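Local atomic coordinates of lipoprotein (Streptococcus pneumoniae, PDB entry 3CX3), a protein that binds zinc and probably delivers it to an ABC transporter for uptake by the pneumococcus. Residues K9-V14 with E141-H146; K86-S91 with A136-E141; P170-A175 with F194-L199; L123-A128 with E163-F168. One frame throughout, in Å; residues are numbered along the deposited sequence.

Contact 1: residues K9-V14 with E141-H146; sequences KGMKIV and EVDSEH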
loop_
_atom_site.group_PDB
_atom_site.type_symbol
_atom_site.label_atom_id
_atom_site.label_comp_id
_atom_site.label_asym_id
_atom_site.label_seq_id
_atom_site.Cartn_x
_atom_site.Cartn_y
_atom_site.Cartn_z
ATOM N N LYS A 9 6.829 20.999 -19.686
ATOM C CA LYS A 9 6.940 20.863 -18.229
ATOM C C LYS A 9 6.127 19.647 -17.808
ATOM O O LYS A 9 6.680 18.619 -17.399
ATOM C CB LYS A 9 6.418 22.106 -17.482
ATOM C CG LYS A 9 7.495 23.066 -16.975
ATOM C CD LYS A 9 8.252 22.507 -15.769
ATOM C CE LYS A 9 9.611 23.168 -15.620
ATOM N NZ LYS A 9 10.514 22.821 -16.758
ATOM N N GLY A 10 4.807 19.775 -17.944
ATOM C CA GLY A 10 3.862 18.803 -17.412
ATOM C C GLY A 10 3.216 19.460 -16.213
ATOM O O GLY A 10 3.508 20.622 -15.920
HETATM N N MSE A 11 2.344 18.726 -15.525
HETATM C CA MSE A 11 1.775 19.152 -14.244
HETATM C C MSE A 11 2.635 18.691 -13.083
HETATM O O MSE A 11 2.889 17.493 -12.946
HETATM C CB MSE A 11 0.373 18.577 -14.043
HETATM C CG MSE A 11 -0.759 19.493 -14.441
HETATM SE SE MSE A 11 -2.484 18.805 -13.809
HETATM C CE MSE A 11 -2.383 16.943 -14.397
ATOM N N LYS A 12 3.060 19.638 -12.245
ATOM C CA LYS A 12 3.829 19.323 -11.040
ATOM C C LYS A 12 2.905 18.614 -10.039
ATOM O O LYS A 12 1.871 19.172 -9.624
ATOM C CB LYS A 12 4.439 20.592 -10.434
ATOM C CG LYS A 12 5.576 20.333 -9.434
ATOM C CD LYS A 12 6.127 21.627 -8.807
ATOM C CE LYS A 12 7.295 22.182 -9.621
ATOM N NZ LYS A 12 8.383 22.795 -8.768
ATOM N N ILE A 13 3.276 17.384 -9.676
ATOM C CA ILE A 13 2.408 16.499 -8.883
ATOM C C ILE A 13 3.152 15.917 -7.678
ATOM O O ILE A 13 4.164 15.240 -7.823
ATOM C CB ILE A 13 1.768 15.360 -9.756
ATOM C CG1 ILE A 13 0.657 15.913 -10.653
ATOM C CG2 ILE A 13 1.239 14.244 -8.905
ATOM C CD1 ILE A 13 0.228 14.960 -11.762
ATOM N N VAL A 14 2.637 16.215 -6.487
ATOM C CA VAL A 14 3.167 15.655 -5.263
ATOM C C VAL A 14 2.266 14.510 -4.792
ATOM O O VAL A 14 1.050 14.470 -5.040
ATOM C CB VAL A 14 3.444 16.736 -4.184
ATOM C CG1 VAL A 14 3.955 16.111 -2.893
ATOM C CG2 VAL A 14 4.488 17.719 -4.686
ATOM N N GLU A 141 -10.437 14.865 -15.065
ATOM C CA GLU A 141 -11.286 16.055 -14.896
ATOM C C GLU A 141 -10.441 17.315 -14.636
ATOM O O GLU A 141 -10.764 18.396 -15.110
ATOM C CB GLU A 141 -12.386 15.838 -13.843
ATOM C CG GLU A 141 -12.726 17.044 -12.907
ATOM C CD GLU A 141 -13.112 18.349 -13.625
ATOM O OE1 GLU A 141 -13.841 18.325 -14.646
ATOM O OE2 GLU A 141 -12.668 19.416 -13.160
ATOM N N VAL A 142 -9.349 17.163 -13.901
ATOM C CA VAL A 142 -8.467 18.298 -13.596
ATOM C C VAL A 142 -7.669 18.799 -14.817
ATOM O O VAL A 142 -7.487 20.012 -15.005
ATOM C CB VAL A 142 -7.555 17.966 -12.386
ATOM C CG1 VAL A 142 -6.203 18.701 -12.448
ATOM C CG2 VAL A 142 -8.303 18.258 -11.095
ATOM N N ASP A 143 -7.224 17.855 -15.638
ATOM C CA ASP A 143 -6.385 18.114 -16.813
ATOM C C ASP A 143 -7.119 17.489 -17.999
ATOM O O ASP A 143 -6.753 16.442 -18.523
ATOM C CB ASP A 143 -4.989 17.508 -16.582
ATOM C CG ASP A 143 -4.126 17.479 -17.839
ATOM O OD1 ASP A 143 -3.903 16.366 -18.355
ATOM O OD2 ASP A 143 -3.671 18.547 -18.313
ATOM N N SER A 144 -8.202 18.144 -18.389
ATOM C CA SER A 144 -9.139 17.598 -19.363
ATOM C C SER A 144 -8.515 17.110 -20.671
ATOM O O SER A 144 -8.954 16.103 -21.238
ATOM C CB SER A 144 -10.230 18.616 -19.666
ATOM O OG SER A 144 -11.416 17.947 -20.050
ATOM N N GLU A 145 -7.507 17.823 -21.161
ATOM C CA GLU A 145 -6.945 17.483 -22.459
ATOM C C GLU A 145 -6.524 16.028 -22.512
ATOM O O GLU A 145 -6.919 15.300 -23.414
ATOM C CB GLU A 145 -5.786 18.410 -22.831
ATOM C CG GLU A 145 -6.242 19.756 -23.372
ATOM C CD GLU A 145 -6.968 19.644 -24.721
ATOM O OE1 GLU A 145 -6.276 19.494 -25.754
ATOM O OE2 GLU A 145 -8.222 19.719 -24.744
ATOM N N HIS A 146 -5.785 15.597 -21.498
ATOM C CA HIS A 146 -5.061 14.336 -21.549
ATOM C C HIS A 146 -5.856 13.114 -21.091
ATOM O O HIS A 146 -5.275 12.066 -20.793
ATOM C CB HIS A 146 -3.732 14.489 -20.811
ATOM C CG HIS A 146 -2.820 15.494 -21.445
ATOM N ND1 HIS A 146 -2.979 16.853 -21.278
ATOM C CD2 HIS A 146 -1.757 15.341 -22.275
ATOM C CE1 HIS A 146 -2.050 17.492 -21.971
ATOM N NE2 HIS A 146 -1.292 16.597 -22.578
#
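M11 reaches across from the chain just ahead of strand 12-15 to V142 and D143, at the turn where helix 125-142 gives way to helix 147-173. The contact sits at the surface of the first lobe, whose parallel sheet has the 2-1-3-4 strand order of the chelatase-like alpha/beta fold. M11 is a selenomethionine. Its CB points toward the turn, and CB and CG span the distance between the two backbones without a close partner in 141-146; the side chain also rests on V61 of the neighbouring strand. At SE the contact begins: the selenium lies equally far, 4.0 Å, from CG1 of V142 and CB of D143. Beyond it the chain bends (chi3 -48°), which carries the terminal methyl CE to D143, 3.4 Å from its CB and 3.9 Å from its CG. A long, unbranched and flexible side chain suits this place, since it can span the gap and still curl its end over the turn. V142 is the last helical residue, and its branched apolar side chain packs against M11 and V61 together. D143 is the first to leave helical angles. Its methylene takes the methyl of M11, while its carboxylate oxygen OD1 is hydrogen-bonded to the hydroxyl of Y150 in the next helix. The turn is held by its own backbone as well, H146 N donating to the carbonyl O of D143 at 3.2 Å.

Contact 2: residues K86-S91 with A136-E141; sequences KVLEAS and ADKLSE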
loop_
_atom_site.group_PDB
_atom_site.type_symbol
_atom_site.label_atom_id
_atom_site.label_comp_id
_atom_site.label_asym_id
_atom_site.label_seq_id
_atom_site.Cartn_x
_atom_site.Cartn_y
_atom_site.Cartn_z
ATOM N N LYS A 86 -5.057 20.835 -6.543
ATOM C CA LYS A 86 -6.134 19.881 -6.569
ATOM C C LYS A 86 -5.681 18.799 -5.607
ATOM O O LYS A 86 -4.639 18.175 -5.818
ATOM C CB LYS A 86 -6.316 19.337 -7.983
ATOM C CG LYS A 86 -5.926 20.340 -9.073
ATOM C CD LYS A 86 -6.587 21.721 -8.876
ATOM C CE LYS A 86 -6.299 22.675 -10.051
ATOM N NZ LYS A 86 -4.910 23.253 -10.081
ATOM N N VAL A 87 -6.418 18.631 -4.517
ATOM C CA VAL A 87 -6.099 17.610 -3.542
ATOM C C VAL A 87 -6.974 16.422 -3.889
ATOM O O VAL A 87 -8.199 16.547 -3.970
ATOM C CB VAL A 87 -6.340 18.079 -2.069
ATOM C CG1 VAL A 87 -5.665 17.140 -1.072
ATOM C CG2 VAL A 87 -5.825 19.481 -1.851
ATOM N N LEU A 88 -6.340 15.275 -4.117
ATOM C CA LEU A 88 -7.039 14.091 -4.632
ATOM C C LEU A 88 -6.877 12.854 -3.739
ATOM O O LEU A 88 -5.766 12.354 -3.550
ATOM C CB LEU A 88 -6.602 13.800 -6.090
ATOM C CG LEU A 88 -6.876 14.969 -7.064
ATOM C CD1 LEU A 88 -6.359 14.702 -8.453
ATOM C CD2 LEU A 88 -8.369 15.308 -7.134
ATOM N N GLU A 89 -7.997 12.372 -3.194
ATOM C CA GLU A 89 -8.014 11.139 -2.376
ATOM C C GLU A 89 -8.272 9.995 -3.345
ATOM O O GLU A 89 -9.369 9.879 -3.887
ATOM C CB GLU A 89 -9.064 11.211 -1.259
ATOM C CG GLU A 89 -8.916 10.130 -0.166
ATOM C CD GLU A 89 -10.202 9.861 0.678
ATOM O OE1 GLU A 89 -10.107 9.569 1.878
ATOM O OE2 GLU A 89 -11.324 9.935 0.166
ATOM N N ALA A 90 -7.254 9.165 -3.559
ATOM C CA ALA A 90 -7.232 8.203 -4.653
ATOM C C ALA A 90 -8.115 7.010 -4.410
ATOM O O ALA A 90 -8.506 6.326 -5.355
ATOM C CB ALA A 90 -5.803 7.769 -4.964
ATOM N N SER A 91 -8.451 6.756 -3.143
ATOM C CA SER A 91 -9.343 5.661 -2.803
ATOM C C SER A 91 -10.739 6.153 -2.509
ATOM O O SER A 91 -11.550 5.414 -1.950
ATOM C CB SER A 91 -8.821 4.879 -1.594
ATOM O OG SER A 91 -8.817 5.677 -0.414
ATOM N N ALA A 136 -7.093 8.180 -12.601
ATOM C CA ALA A 136 -7.270 8.649 -13.970
ATOM C C ALA A 136 -8.472 9.574 -14.065
ATOM O O ALA A 136 -8.344 10.668 -14.571
ATOM C CB ALA A 136 -7.392 7.469 -14.938
ATOM N N ASP A 137 -9.623 9.147 -13.540
ATOM C CA ASP A 137 -10.831 9.987 -13.524
ATOM C C ASP A 137 -10.575 11.395 -12.986
ATOM O O ASP A 137 -10.813 12.404 -13.681
ATOM C CB ASP A 137 -11.946 9.322 -12.715
ATOM C CG ASP A 137 -12.518 8.085 -13.407
ATOM O OD1 ASP A 137 -13.517 7.526 -12.910
ATOM O OD2 ASP A 137 -11.977 7.675 -14.455
ATOM N N LYS A 138 -10.076 11.460 -11.757
ATOM C CA LYS A 138 -9.826 12.744 -11.102
ATOM C C LYS A 138 -8.769 13.518 -11.860
ATOM O O LYS A 138 -8.922 14.715 -12.090
ATOM C CB LYS A 138 -9.406 12.551 -9.637
ATOM C CG LYS A 138 -10.484 11.966 -8.737
ATOM C CD LYS A 138 -9.901 11.657 -7.355
ATOM C CE LYS A 138 -10.896 11.842 -6.218
ATOM N NZ LYS A 138 -12.195 11.107 -6.393
ATOM N N LEU A 139 -7.705 12.829 -12.261
ATOM C CA LEU A 139 -6.696 13.435 -13.134
ATOM C C LEU A 139 -7.313 13.947 -14.434
ATOM O O LEU A 139 -6.978 15.050 -14.895
ATOM C CB LEU A 139 -5.534 12.486 -13.424
ATOM C CG LEU A 139 -4.200 12.797 -12.722
ATOM C CD1 LEU A 139 -4.402 13.198 -11.256
ATOM C CD2 LEU A 139 -3.166 11.646 -12.836
ATOM N N SER A 140 -8.227 13.181 -15.021
ATOM C CA SER A 140 -8.750 13.589 -16.328
ATOM C C SER A 140 -9.875 14.636 -16.255
ATOM O O SER A 140 -10.206 15.257 -17.269
ATOM C CB SER A 140 -9.058 12.395 -17.243
ATOM O OG SER A 140 -10.109 11.603 -16.773
ATOM N N GLU A 141 -10.437 14.865 -15.065
ATOM C CA GLU A 141 -11.286 16.055 -14.896
ATOM C C GLU A 141 -10.441 17.315 -14.636
ATOM O O GLU A 141 -10.764 18.396 -15.110
ATOM C CB GLU A 141 -12.386 15.838 -13.843
ATOM C CG GLU A 141 -12.726 17.044 -12.907
ATOM C CD GLU A 141 -13.112 18.349 -13.625
ATOM O OE1 GLU A 141 -13.841 18.325 -14.646
ATOM O OE2 GLU A 141 -12.668 19.416 -13.160
#
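In the alpha/beta layer of the first lobe, L88 of edge strand 86-89 meets K138 and L139 of helix 125-142, which packs over the parallel sheet. Segments 86-89 and 136-141 run nearly antiparallel (164°), with their axes 9.5 Å apart. L88 carries the apolar part. Its CG lies beside the backbone N and anti to the carbonyl carbon (chi1 -59°), and the fork of its two methyls meets the helix: CD1 is 3.7 Å from CD1 of L139, and CD2 is 3.9 Å from CB of K138. A forked leucine suits the place because its methyls can serve two successive helical residues at once. The K138 chain lies alongside L88 but heads the other way, with its CD 4.0 Å from CD2 of L88. Farther out it bends about the CG-CD and CD-CE bonds, and CE comes to 3.4 Å from the carbonyl O of E89. The ammonium group goes on to a salt bridge with E92, just beyond the strand, so the lysine combines an aliphatic stem at the interface with a charged end that has its own partner. CB of E89 points away from the helix, and OE1 is hydrogen-bonded to H67. A helix laid over a parallel sheet and running against its strands, joined to them by aliphatic side chains, is characteristic of the chelatase-like lobes of metal-binding lipoproteins.

Contact 3: residues P170-A175 with F194-L199; sequences PKFEKA and FGLNQL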
loop_
_atom_site.group_PDB
_atom_site.type_symbol
_atom_site.label_atom_id
_atom_site.label_comp_id
_atom_site.label_asym_id
_atom_site.label_seq_id
_atom_site.Cartn_x
_atom_site.Cartn_y
_atom_site.Cartn_z
ATOM N N PRO A 170 -5.055 -20.031 -8.732
ATOM C CA PRO A 170 -4.705 -21.447 -8.576
ATOM C C PRO A 170 -3.584 -21.714 -7.577
ATOM O O PRO A 170 -3.735 -22.603 -6.742
ATOM C CB PRO A 170 -4.291 -21.867 -9.991
ATOM C CG PRO A 170 -5.046 -20.935 -10.862
ATOM C CD PRO A 170 -4.920 -19.625 -10.141
ATOM N N LYS A 171 -2.485 -20.963 -7.659
ATOM C CA LYS A 171 -1.375 -21.089 -6.706
ATOM C C LYS A 171 -1.912 -21.227 -5.283
ATOM O O LYS A 171 -1.640 -22.209 -4.590
ATOM C CB LYS A 171 -0.455 -19.867 -6.778
ATOM C CG LYS A 171 -0.042 -19.462 -8.175
ATOM C CD LYS A 171 1.455 -19.559 -8.385
ATOM C CE LYS A 171 1.797 -19.160 -9.817
ATOM N NZ LYS A 171 3.250 -18.911 -9.994
ATOM N N PHE A 172 -2.702 -20.239 -4.870
ATOM C CA PHE A 172 -3.264 -20.199 -3.521
ATOM C C PHE A 172 -4.402 -21.198 -3.317
ATOM O O PHE A 172 -4.748 -21.513 -2.188
ATOM C CB PHE A 172 -3.714 -18.778 -3.164
ATOM C CG PHE A 172 -2.615 -17.740 -3.245
ATOM C CD1 PHE A 172 -1.620 -17.672 -2.270
ATOM C CD2 PHE A 172 -2.592 -16.815 -4.276
ATOM C CE1 PHE A 172 -0.624 -16.702 -2.336
ATOM C CE2 PHE A 172 -1.594 -15.855 -4.348
ATOM C CZ PHE A 172 -0.614 -15.801 -3.381
ATOM N N GLU A 173 -4.979 -21.698 -4.403
ATOM C CA GLU A 173 -5.999 -22.727 -4.318
ATOM C C GLU A 173 -5.401 -24.018 -3.777
ATOM O O GLU A 173 -5.891 -24.571 -2.794
ATOM C CB GLU A 173 -6.591 -23.000 -5.695
ATOM C CG GLU A 173 -7.975 -23.595 -5.656
ATOM C CD GLU A 173 -9.004 -22.554 -5.309
ATOM O OE1 GLU A 173 -9.629 -22.681 -4.234
ATOM O OE2 GLU A 173 -9.159 -21.595 -6.098
ATOM N N LYS A 174 -4.334 -24.482 -4.429
ATOM C CA LYS A 174 -3.659 -25.735 -4.080
ATOM C C LYS A 174 -3.234 -25.756 -2.614
ATOM O O LYS A 174 -2.812 -26.792 -2.089
ATOM C CB LYS A 174 -2.445 -25.944 -4.986
ATOM C CG LYS A 174 -2.778 -26.528 -6.365
ATOM C CD LYS A 174 -1.956 -25.872 -7.475
ATOM C CE LYS A 174 -0.451 -25.953 -7.213
ATOM N NZ LYS A 174 0.205 -24.634 -7.504
ATOM N N ALA A 175 -3.371 -24.594 -1.976
ATOM C CA ALA A 175 -3.046 -24.363 -0.581
ATOM C C ALA A 175 -1.671 -24.893 -0.232
ATOM O O ALA A 175 -0.675 -24.381 -0.731
ATOM C CB ALA A 175 -4.127 -24.933 0.347
ATOM N N PHE A 194 -7.664 -14.290 -1.587
ATOM C CA PHE A 194 -7.065 -15.554 -1.969
ATOM C C PHE A 194 -7.367 -16.735 -1.054
ATOM O O PHE A 194 -6.709 -17.769 -1.128
ATOM C CB PHE A 194 -5.568 -15.349 -2.202
ATOM C CG PHE A 194 -5.275 -14.534 -3.417
ATOM C CD1 PHE A 194 -4.895 -13.206 -3.304
ATOM C CD2 PHE A 194 -5.415 -15.088 -4.688
ATOM C CE1 PHE A 194 -4.624 -12.438 -4.439
ATOM C CE2 PHE A 194 -5.153 -14.335 -5.833
ATOM C CZ PHE A 194 -4.758 -13.003 -5.710
ATOM N N GLY A 195 -8.388 -16.589 -0.217
ATOM C CA GLY A 195 -8.814 -17.665 0.671
ATOM C C GLY A 195 -7.892 -17.856 1.856
ATOM O O GLY A 195 -8.250 -18.522 2.829
ATOM N N LEU A 196 -6.694 -17.278 1.768
ATOM C CA LEU A 196 -5.753 -17.272 2.867
ATOM C C LEU A 196 -6.319 -16.479 4.038
ATOM O O LEU A 196 -7.255 -15.682 3.876
ATOM C CB LEU A 196 -4.443 -16.621 2.430
ATOM C CG LEU A 196 -3.822 -17.037 1.094
ATOM C CD1 LEU A 196 -2.731 -16.052 0.732
ATOM C CD2 LEU A 196 -3.270 -18.463 1.147
ATOM N N ASN A 197 -5.759 -16.724 5.221
ATOM C CA ASN A 197 -5.975 -15.852 6.364
ATOM C C ASN A 197 -4.627 -15.460 6.951
ATOM O O ASN A 197 -3.711 -16.275 7.005
ATOM C CB ASN A 197 -6.894 -16.486 7.409
ATOM C CG ASN A 197 -6.219 -17.568 8.196
ATOM O OD1 ASN A 197 -5.925 -18.639 7.670
ATOM N ND2 ASN A 197 -5.974 -17.300 9.478
ATOM N N GLN A 198 -4.510 -14.203 7.353
ATOM C CA GLN A 198 -3.257 -13.709 7.907
ATOM C C GLN A 198 -3.308 -13.364 9.377
ATOM O O GLN A 198 -4.370 -13.273 9.980
ATOM C CB GLN A 198 -2.737 -12.490 7.121
ATOM C CG GLN A 198 -3.736 -11.398 6.898
ATOM C CD GLN A 198 -3.930 -10.522 8.099
ATOM O OE1 GLN A 198 -2.978 -9.944 8.635
ATOM N NE2 GLN A 198 -5.181 -10.380 8.515
ATOM N N LEU A 199 -2.122 -13.174 9.941
ATOM C CA LEU A 199 -1.969 -12.566 11.253
ATOM C C LEU A 199 -0.786 -11.603 11.211
ATOM O O LEU A 199 0.329 -11.952 10.744
ATOM C CB LEU A 199 -1.802 -13.622 12.353
ATOM C CG LEU A 199 -1.699 -13.125 13.797
ATOM C CD1 LEU A 199 -3.036 -12.584 14.328
ATOM C CD2 LEU A 199 -1.200 -14.238 14.699
#
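The aromatic part of this contact is the pair F172 and F194, whose ring centres lie 4.7 Å apart with the planes inclined at 45°, an oblique meeting. The closest atoms are the two CD2 carbons, F172 to F194, at 3.3 Å. CE2 of F172 stands over one face of the F194 ring, nearer its rim than its centre, 3.9 Å above the plane. CB of F172 points toward 194-199, and with CG anti to the carbonyl carbon and beside the backbone N (chi1 -58°) the ring is placed between F194 and L196. Aliphatic contacts occupy the other ortho side of the same ring: CD1 of F172 is 3.6 Å from CD1 of L196, and the leucine crosses the phenylalanine at about a right angle. A broad flat side chain suits F172 because it can meet a ring on one side and a branched methyl pair on the other.

The helical partner lies near the C-terminal end of helix 147-173, while residues 194-197 lead from helix 188-193 into strand 198-200, an edge strand of the second lobe's parallel sheet. Helix 268-281 closes over this core, with A280 against F172, M276 against F194 and L279 against L196. Among backbone interactions, K174 N donates to the carbonyl O of P170 at 3.0 Å. G195, between the two apolar partners, accommodates a positive phi of 76°.

Contact 4: residues L123-A128 with E163-F168; sequences LDPEKA and ELTKKF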
loop_
_atom_site.group_PDB
_atom_site.type_symbol
_atom_site.label_atom_id
_atom_site.label_comp_id
_atom_site.label_asym_id
_atom_site.label_seq_id
_atom_site.Cartn_x
_atom_site.Cartn_y
_atom_site.Cartn_z
ATOM N N LEU A 123 -2.779 -3.741 -1.994
ATOM C CA LEU A 123 -2.134 -5.065 -2.040
ATOM C C LEU A 123 -3.024 -6.129 -2.627
ATOM O O LEU A 123 -2.623 -7.275 -2.826
ATOM C CB LEU A 123 -1.728 -5.497 -0.634
ATOM C CG LEU A 123 -0.499 -4.772 -0.071
ATOM C CD1 LEU A 123 -0.238 -5.245 1.365
ATOM C CD2 LEU A 123 0.757 -4.945 -0.977
ATOM N N ASP A 124 -4.261 -5.754 -2.892
ATOM C CA ASP A 124 -5.173 -6.664 -3.520
ATOM C C ASP A 124 -5.193 -6.218 -4.950
ATOM O O ASP A 124 -5.588 -5.089 -5.231
ATOM C CB ASP A 124 -6.544 -6.530 -2.890
ATOM C CG ASP A 124 -7.586 -7.286 -3.624
ATOM O OD1 ASP A 124 -7.330 -7.707 -4.768
ATOM O OD2 ASP A 124 -8.682 -7.456 -3.055
ATOM N N PRO A 125 -4.755 -7.092 -5.866
ATOM C CA PRO A 125 -4.607 -6.723 -7.278
ATOM C C PRO A 125 -5.840 -6.000 -7.866
ATOM O O PRO A 125 -5.688 -4.931 -8.454
ATOM C CB PRO A 125 -4.352 -8.074 -7.952
ATOM C CG PRO A 125 -3.646 -8.870 -6.903
ATOM C CD PRO A 125 -4.377 -8.498 -5.631
ATOM N N GLU A 126 -7.034 -6.551 -7.679
ATOM C CA GLU A 126 -8.282 -5.863 -8.056
ATOM C C GLU A 126 -8.413 -4.421 -7.558
ATOM O O GLU A 126 -8.857 -3.535 -8.303
ATOM C CB GLU A 126 -9.498 -6.633 -7.537
ATOM C CG GLU A 126 -9.965 -7.768 -8.418
ATOM C CD GLU A 126 -11.469 -7.781 -8.557
ATOM O OE1 GLU A 126 -12.043 -6.710 -8.871
ATOM O OE2 GLU A 126 -12.068 -8.861 -8.353
ATOM N N LYS A 127 -8.040 -4.213 -6.290
ATOM C CA LYS A 127 -8.237 -2.948 -5.603
ATOM C C LYS A 127 -7.157 -1.950 -5.946
ATOM O O LYS A 127 -7.395 -0.736 -5.914
ATOM C CB LYS A 127 -8.354 -3.143 -4.095
ATOM C CG LYS A 127 -9.635 -3.906 -3.705
ATOM C CD LYS A 127 -9.765 -4.056 -2.208
ATOM C CE LYS A 127 -10.964 -4.885 -1.818
ATOM N NZ LYS A 127 -12.236 -4.136 -2.020
ATOM N N ALA A 128 -5.966 -2.427 -6.278
ATOM C CA ALA A 128 -5.010 -1.519 -6.847
ATOM C C ALA A 128 -5.686 -1.021 -8.133
ATOM O O ALA A 128 -5.801 0.180 -8.354
ATOM C CB ALA A 128 -3.700 -2.218 -7.128
ATOM N N GLU A 163 -5.035 -9.998 -14.450
ATOM C CA GLU A 163 -4.226 -11.137 -14.906
ATOM C C GLU A 163 -3.350 -11.727 -13.805
ATOM O O GLU A 163 -3.167 -12.942 -13.729
ATOM C CB GLU A 163 -3.382 -10.759 -16.129
ATOM C CG GLU A 163 -4.201 -10.763 -17.402
ATOM C CD GLU A 163 -3.385 -10.463 -18.637
ATOM O OE1 GLU A 163 -3.039 -9.275 -18.853
ATOM O OE2 GLU A 163 -3.114 -11.413 -19.412
ATOM N N LEU A 164 -2.815 -10.854 -12.962
ATOM C CA LEU A 164 -2.089 -11.243 -11.763
ATOM C C LEU A 164 -2.982 -12.083 -10.815
ATOM O O LEU A 164 -2.555 -13.137 -10.326
ATOM C CB LEU A 164 -1.511 -9.976 -11.096
ATOM C CG LEU A 164 -0.621 -9.968 -9.840
ATOM C CD1 LEU A 164 0.275 -11.202 -9.749
ATOM C CD2 LEU A 164 0.226 -8.706 -9.779
ATOM N N THR A 165 -4.218 -11.627 -10.587
ATOM C CA THR A 165 -5.239 -12.387 -9.827
ATOM C C THR A 165 -5.503 -13.772 -10.420
ATOM O O THR A 165 -5.726 -14.726 -9.678
ATOM C CB THR A 165 -6.608 -11.629 -9.733
ATOM O OG1 THR A 165 -6.426 -10.347 -9.126
ATOM C CG2 THR A 165 -7.619 -12.403 -8.892
ATOM N N LYS A 166 -5.490 -13.860 -11.749
ATOM C CA LYS A 166 -5.705 -15.120 -12.482
ATOM C C LYS A 166 -4.533 -16.093 -12.402
ATOM O O LYS A 166 -4.720 -17.289 -12.139
ATOM C CB LYS A 166 -6.012 -14.853 -13.956
ATOM C CG LYS A 166 -7.451 -15.044 -14.313
ATOM C CD LYS A 166 -8.156 -13.729 -14.462
ATOM C CE LYS A 166 -9.166 -13.805 -15.591
ATOM N NZ LYS A 166 -8.555 -14.369 -16.841
ATOM N N LYS A 167 -3.331 -15.584 -12.653
ATOM C CA LYS A 167 -2.124 -16.383 -12.531
ATOM C C LYS A 167 -2.079 -16.995 -11.137
ATOM O O LYS A 167 -1.851 -18.195 -10.995
ATOM C CB LYS A 167 -0.888 -15.522 -12.811
ATOM C CG LYS A 167 0.458 -16.248 -12.857
ATOM C CD LYS A 167 1.534 -15.285 -13.355
ATOM C CE LYS A 167 2.913 -15.689 -12.898
ATOM N NZ LYS A 167 3.524 -16.634 -13.862
ATOM N N PHE A 168 -2.373 -16.179 -10.128
ATOM C CA PHE A 168 -2.228 -16.578 -8.731
ATOM C C PHE A 168 -3.384 -17.300 -8.027
ATOM O O PHE A 168 -3.159 -17.982 -7.026
ATOM C CB PHE A 168 -1.772 -15.381 -7.897
ATOM C CG PHE A 168 -0.306 -15.178 -7.940
ATOM C CD1 PHE A 168 0.518 -15.811 -7.023
ATOM C CD2 PHE A 168 0.269 -14.408 -8.938
ATOM C CE1 PHE A 168 1.890 -15.649 -7.083
ATOM C CE2 PHE A 168 1.647 -14.236 -8.994
ATOM C CZ PHE A 168 2.448 -14.856 -8.065
#
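Two successive helices meet where P125, in the first turn of helix 125-142, packs against T165 and L164 of the long helix 147-173. The pair forms a helical hairpin, and the second helix is the long linker that joins the two lobes in metal-binding lipoproteins of this family. T165 does most of the touching from its side. Its OG1 lies beside the backbone N and anti to the carbonyl carbon (chi1 -58°), which brings the hydroxyl oxygen to CB of P125 at 3.3 Å and to CG of P125 at 3.9 Å. The proline ring and the threonine cross at a slant. A small beta-branched residue suits this close approach, in which the CA atoms of P125 and T165 are 6.2 Å apart. L164 adds a looser apolar contact, its CG 4.4 Å from CG of P125, and also touches E273 and M276 of helix 268-281.

Proline fits the first turn of a helix because no N-H is required of it there. D124 stands just before it as the N-cap residue, and its carboxylate forms a salt bridge with R193 of helix 188-193 in the second lobe. E126, whose CG is 4.4 Å from OG1 of T165, sends its carboxylate to the same arginine, which thus gathers two acidic partners. A128 N donates to the carbonyl O of D124 at 2.9 Å.

How the contacts relate
From the N terminus, residues 9-14 open the longest loop, which contact 1 closes at 141-146. Contact 2 is nested within it, running from 86-91 to 136-141; the two share E141 and touch where V142 meets K86, both joining helix 125-142 to the first lobe's sheet. Contact 4 starts inside both loops, at 123-128, and ends beyond them at 163-168, so it crosses each while tying the two long helices together. Contact 3 follows in series, closing 170-175 onto 194-199 in the second lobe. It adjoins contact 4 through F194, which packs on T165 and P125, whereas the centres of contacts 1 and 3 are about 40 Å apart.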